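Local coordinates for FMN reductase [NAD(P)H] (PDB 1ZCH) that catalyses NAD(P)H-dependent reduction of FMN and also reduces nitroaromatic compounds, quinones, chromates and azo dyes, at the interface of chains A and B. Residues are numbered along the deposited sequence; one frame, centred on the assembly and turned at random. Chains: chain A/B, Hypothetical oxidoreductase ycnD.

Contact 1 and contact 2 lie about 24 Å apart, measured between the centres of their C-alpha atoms, in the two-fold symmetric interface of the homodimer. Each has a twin with the chains exchanged. Helix 104-127 and the C-terminal segment following helix 220-228 serve both, through A:Val109 and B:Tyr232 in contact 1 and B:Val109 and A:Tyr232 in contact 2. The tyrosine hydroxyl lies beside the valine in both; its water bond is described in contact 1 and its bond to B:Glu105 in contact 2. Each subunit lays its C-terminal part over its partner, so the two contacts clasp the dimer reciprocally.

Contact 1: the interface of chains A and B. Residues chain A 40-41, 43, 45, 83, 86, 109; chain B 224, 227-228, 232.
A:Ile41 and B:Tyr228, which bury 83 and 75 Å² of surface, meet tip to tip. The terminal methyl CD1 of A:Ile41 lies 3.4 Å from CZ of B:Tyr228, at the phenol end of the ring. The isoleucine branch CG1 stands in the crowded position between backbone N and carbonyl carbon (chi1 73°), and the extended chi2 of 170° carries CD1 towards chain B. CD1 of A:Ile41 also lies 3.7 Å from CD1 of B:Ile224, while the other branch, CG2, sits over the centre of the B:Tyr227 ring. A branched aliphatic residue suits this place because its two arms make separate contacts, CD1 with B:Tyr228 and B:Ile224, CG2 with the B:Tyr227 ring.

B:Tyr228 combines an apolar ring with a polar tip. Its hydroxyl OH donates a hydrogen bond of 2.6 Å to the amide oxygen OE1 of A:Gln45. The donor comes from above the carbonyl plane, 62° out of it, and OE1 lies at the edge of the phenol ring. The glutamine chain bends at chi2, and its CG packs on a face of the A:Phe83 ring, which should help steady the amide. A:Phe83 crosses B:Tyr228 at about a right angle, with CE1 3.7 Å from the tyrosine CE2. Water 1 lies 2.9 Å from B:Tyr228 OH and also links the hydroxyls of A:Ser40 and B:Tyr232, giving these polar tips a common partner.

The tyrosine ends helix 220-228 of chain B and inserts among the 3-10 helix 40-42, the loop residue A:Phe83, the start of helix 84-94 and helix 104-127 of chain A.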
# COMPACT_ATOMS: atom_id res chain seq x y z
N SER A 40 5.53 -6.95 -5.54
CA SER A 40 5.46 -7.27 -6.97
C SER A 40 6.75 -7.94 -7.44
O SER A 40 7.85 -7.39 -7.25
CB SER A 40 5.17 -6.00 -7.77
OG SER A 40 4.85 -6.32 -9.11
N ILE A 41 6.60 -9.12 -8.05
CA ILE A 41 7.70 -9.96 -8.56
C ILE A 41 8.82 -10.15 -7.54
O ILE A 41 9.98 -10.39 -7.90
CB ILE A 41 8.33 -9.41 -9.89
CG1 ILE A 41 9.18 -8.16 -9.62
CG2 ILE A 41 7.23 -9.09 -10.89
CD1 ILE A 41 10.00 -7.72 -10.82
N GLY A 43 10.13 -8.06 -5.99
CA GLY A 43 11.06 -6.98 -6.22
C GLY A 43 11.37 -6.16 -4.98
O GLY A 43 12.34 -5.41 -4.96
N GLN A 45 10.21 -3.45 -3.74
CA GLN A 45 10.39 -2.06 -4.15
C GLN A 45 10.09 -0.99 -3.09
O GLN A 45 9.54 0.07 -3.41
CB GLN A 45 9.56 -1.80 -5.41
CG GLN A 45 10.19 -2.34 -6.70
CD GLN A 45 9.80 -3.78 -7.05
OE1 GLN A 45 10.40 -4.38 -7.94
NE2 GLN A 45 8.79 -4.32 -6.37
N PHE A 83 13.62 1.92 -6.51
CA PHE A 83 13.99 1.22 -7.74
C PHE A 83 15.50 1.38 -7.92
O PHE A 83 16.04 1.14 -9.01
CB PHE A 83 13.22 1.79 -8.94
CG PHE A 83 11.87 1.15 -9.15
CD1 PHE A 83 11.73 0.03 -9.97
CD2 PHE A 83 10.75 1.63 -8.48
CE1 PHE A 83 10.49 -0.60 -10.12
CE2 PHE A 83 9.50 1.01 -8.63
CZ PHE A 83 9.37 -0.10 -9.45
N ALA A 86 16.94 -1.99 -7.89
CA ALA A 86 16.65 -2.54 -9.22
C ALA A 86 17.68 -1.97 -10.20
O ALA A 86 18.15 -2.67 -11.10
CB ALA A 86 15.24 -2.16 -9.66
N VAL A 109 3.88 0.46 -9.00
CA VAL A 109 4.52 -0.67 -8.32
C VAL A 109 5.13 -0.23 -6.99
O VAL A 109 4.92 -0.86 -5.96
CB VAL A 109 5.64 -1.30 -9.20
CG1 VAL A 109 6.46 -2.30 -8.37
CG2 VAL A 109 5.03 -2.00 -10.40
N ILE B 224 14.86 -9.89 -11.66
CA ILE B 224 14.47 -8.49 -11.74
C ILE B 224 14.85 -7.88 -13.09
O ILE B 224 14.07 -7.12 -13.68
CB ILE B 224 15.14 -7.66 -10.61
CG1 ILE B 224 14.71 -8.21 -9.25
CG2 ILE B 224 14.75 -6.19 -10.73
CD1 ILE B 224 13.21 -8.22 -9.02
N TYR B 227 12.60 -8.68 -16.06
CA TYR B 227 11.32 -7.99 -16.11
C TYR B 227 11.42 -6.50 -16.43
O TYR B 227 10.69 -5.99 -17.28
CB TYR B 227 10.57 -8.12 -14.78
CG TYR B 227 9.87 -9.44 -14.55
CD1 TYR B 227 10.52 -10.49 -13.92
CD2 TYR B 227 8.55 -9.62 -14.97
CE1 TYR B 227 9.88 -11.71 -13.70
CE2 TYR B 227 7.90 -10.83 -14.76
CZ TYR B 227 8.57 -11.87 -14.13
OH TYR B 227 7.92 -13.07 -13.93
N TYR B 228 12.33 -5.82 -15.74
CA TYR B 228 12.45 -4.38 -15.89
C TYR B 228 13.27 -3.82 -17.05
O TYR B 228 13.44 -2.60 -17.14
CB TYR B 228 12.94 -3.78 -14.56
CG TYR B 228 11.97 -4.00 -13.41
CD1 TYR B 228 10.61 -4.26 -13.65
CD2 TYR B 228 12.39 -3.91 -12.08
CE1 TYR B 228 9.71 -4.41 -12.60
CE2 TYR B 228 11.49 -4.06 -11.02
CZ TYR B 228 10.15 -4.31 -11.29
OH TYR B 228 9.25 -4.45 -10.25
N TYR B 232 6.99 -2.92 -19.47
CA TYR B 232 5.98 -3.92 -19.81
C TYR B 232 4.54 -3.42 -19.93
O TYR B 232 3.76 -3.99 -20.69
CB TYR B 232 6.09 -5.13 -18.87
CG TYR B 232 5.96 -4.85 -17.38
CD1 TYR B 232 4.72 -4.56 -16.82
CD2 TYR B 232 7.07 -4.91 -16.53
CE1 TYR B 232 4.58 -4.35 -15.45
CE2 TYR B 232 6.94 -4.69 -15.15
CZ TYR B 232 5.68 -4.41 -14.62
OH TYR B 232 5.50 -4.20 -13.27
O HOH W 1 6.61 -5.35 -10.87

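Contact 2: the interface of chains A and B. Residues chain A 139, 231-233, 236; chain B 100, 105, 108-109.
B:Glu105 receives A:Arg139 and A:Tyr232 on its carboxylate, burying 91 Å² against chain A. The arginine grips it side-on, joining a salt bridge to two hydrogen bonds. NE of A:Arg139 reaches OE1 of B:Glu105 at 2.9 Å, close to the guanidinium plane and on the oxygen's syn lone pair. NH2 of A:Arg139 reaches OE2 of B:Glu105 at 2.8 Å from above the carboxylate plane, in keeping with the 40° between the two planes. The hydroxyl OH of A:Tyr232 donates to the anti lone pair of B:Glu105 OE2 at 2.9 Å, so two donors hold that oxygen. An arginine beside the buried acid probably favours its ionised form.

Packing positions these groups. CG of B:Glu105 is anti to the backbone N (chi1 167°), which sets it 3.5 Å from CE1 of A:Tyr232; the bend at chi2 then turns the carboxylate towards the arginine and the tyrosine hydroxyl. OE1 lies at the edge of the A:Tyr233 ring, which stands 78° from the carboxylate. CG1 of A:Ile236 packs 3.8 Å from CB of B:Glu105, and its CG2 meets CD1 of B:Leu108, an aliphatic wall beside the glutamate stem. CB of B:Leu108 sits over one guanidinium face, while CG2 of B:Val109 lies at its edge. Aliphatic residues suit this place because they support the flat cation without competing for its N-H groups.

Further out, CD1 of B:Ile100 covers a face of the A:Tyr232 ring, 3.9 Å from the centroid. Water 2 bridges the backbone N of B:Glu105 and the carbonyl O of A:Tyr233.

B:Glu105 lies in the first turn of helix 104-127; chain A approaches with its 3-10 helix 136-139, the loop carrying A:Tyr232 and A:Tyr233, and the start of helix 236-242.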
# COMPACT_ATOMS: atom_id res chain seq x y z
N ARG A 139 5.54 14.26 1.58
CA ARG A 139 5.53 14.59 0.16
C ARG A 139 5.38 16.09 -0.08
O ARG A 139 5.36 16.54 -1.22
CB ARG A 139 4.39 13.84 -0.56
CG ARG A 139 4.52 12.31 -0.49
CD ARG A 139 3.82 11.63 -1.67
NE ARG A 139 2.37 11.74 -1.64
CZ ARG A 139 1.55 10.86 -1.06
NH1 ARG A 139 2.05 9.79 -0.45
NH2 ARG A 139 0.24 11.03 -1.11
N LEU A 231 -5.27 21.22 -5.83
CA LEU A 231 -4.20 20.23 -5.95
C LEU A 231 -3.16 20.74 -4.96
O LEU A 231 -2.28 21.53 -5.32
CB LEU A 231 -3.63 20.23 -7.37
CG LEU A 231 -2.44 19.30 -7.67
CD1 LEU A 231 -2.82 17.86 -7.38
CD2 LEU A 231 -2.03 19.46 -9.12
N TYR A 232 -3.27 20.30 -3.71
CA TYR A 232 -2.37 20.76 -2.65
C TYR A 232 -0.88 20.50 -2.86
O TYR A 232 -0.06 21.27 -2.36
CB TYR A 232 -2.86 20.24 -1.28
CG TYR A 232 -2.98 18.73 -1.14
CD1 TYR A 232 -1.86 17.93 -1.01
CD2 TYR A 232 -4.24 18.11 -1.08
CE1 TYR A 232 -1.96 16.56 -0.83
CE2 TYR A 232 -4.36 16.73 -0.90
CZ TYR A 232 -3.20 15.96 -0.78
OH TYR A 232 -3.28 14.59 -0.59
N TYR A 233 -0.53 19.45 -3.59
CA TYR A 233 0.88 19.15 -3.89
C TYR A 233 1.01 19.06 -5.42
O TYR A 233 0.99 17.98 -5.99
CB TYR A 233 1.32 17.81 -3.28
CG TYR A 233 1.44 17.77 -1.77
CD1 TYR A 233 1.61 18.94 -1.03
CD2 TYR A 233 1.39 16.55 -1.09
CE1 TYR A 233 1.73 18.89 0.36
CE2 TYR A 233 1.52 16.50 0.29
CZ TYR A 233 1.68 17.66 1.02
OH TYR A 233 1.80 17.60 2.39
N ILE A 236 4.37 17.02 -7.48
CA ILE A 236 4.67 15.60 -7.49
C ILE A 236 5.36 15.09 -8.75
O ILE A 236 6.36 14.38 -8.66
CB ILE A 236 3.39 14.75 -7.23
CG1 ILE A 236 2.84 15.05 -5.84
CG2 ILE A 236 3.72 13.26 -7.35
CD1 ILE A 236 3.85 14.81 -4.71
N ILE B 100 -7.83 17.63 -6.93
CA ILE B 100 -6.78 16.70 -6.53
C ILE B 100 -6.47 15.69 -7.64
O ILE B 100 -5.32 15.28 -7.81
CB ILE B 100 -7.16 15.96 -5.21
CG1 ILE B 100 -5.93 15.24 -4.63
CG2 ILE B 100 -8.29 14.97 -5.46
CD1 ILE B 100 -4.79 16.18 -4.25
N GLU B 105 -0.47 13.54 -7.31
CA GLU B 105 -0.63 13.36 -5.87
C GLU B 105 -1.82 12.43 -5.60
O GLU B 105 -1.76 11.58 -4.71
CB GLU B 105 -0.84 14.71 -5.18
CG GLU B 105 -1.32 14.64 -3.72
CD GLU B 105 -0.35 13.92 -2.78
OE1 GLU B 105 0.81 13.67 -3.17
OE2 GLU B 105 -0.76 13.62 -1.64
N LEU B 108 -0.81 8.85 -6.13
CA LEU B 108 -0.03 8.32 -5.03
C LEU B 108 -0.94 8.04 -3.84
O LEU B 108 -0.81 7.00 -3.19
CB LEU B 108 1.07 9.31 -4.61
CG LEU B 108 2.16 9.61 -5.65
CD1 LEU B 108 3.21 10.52 -5.03
CD2 LEU B 108 2.79 8.30 -6.13
N VAL B 109 -1.87 8.95 -3.56
CA VAL B 109 -2.79 8.74 -2.44
C VAL B 109 -3.58 7.45 -2.64
O VAL B 109 -3.68 6.62 -1.72
CB VAL B 109 -3.79 9.92 -2.30
CG1 VAL B 109 -4.90 9.56 -1.31
CG2 VAL B 109 -3.06 11.17 -1.82
O HOH W 2 0.38 16.28 -8.05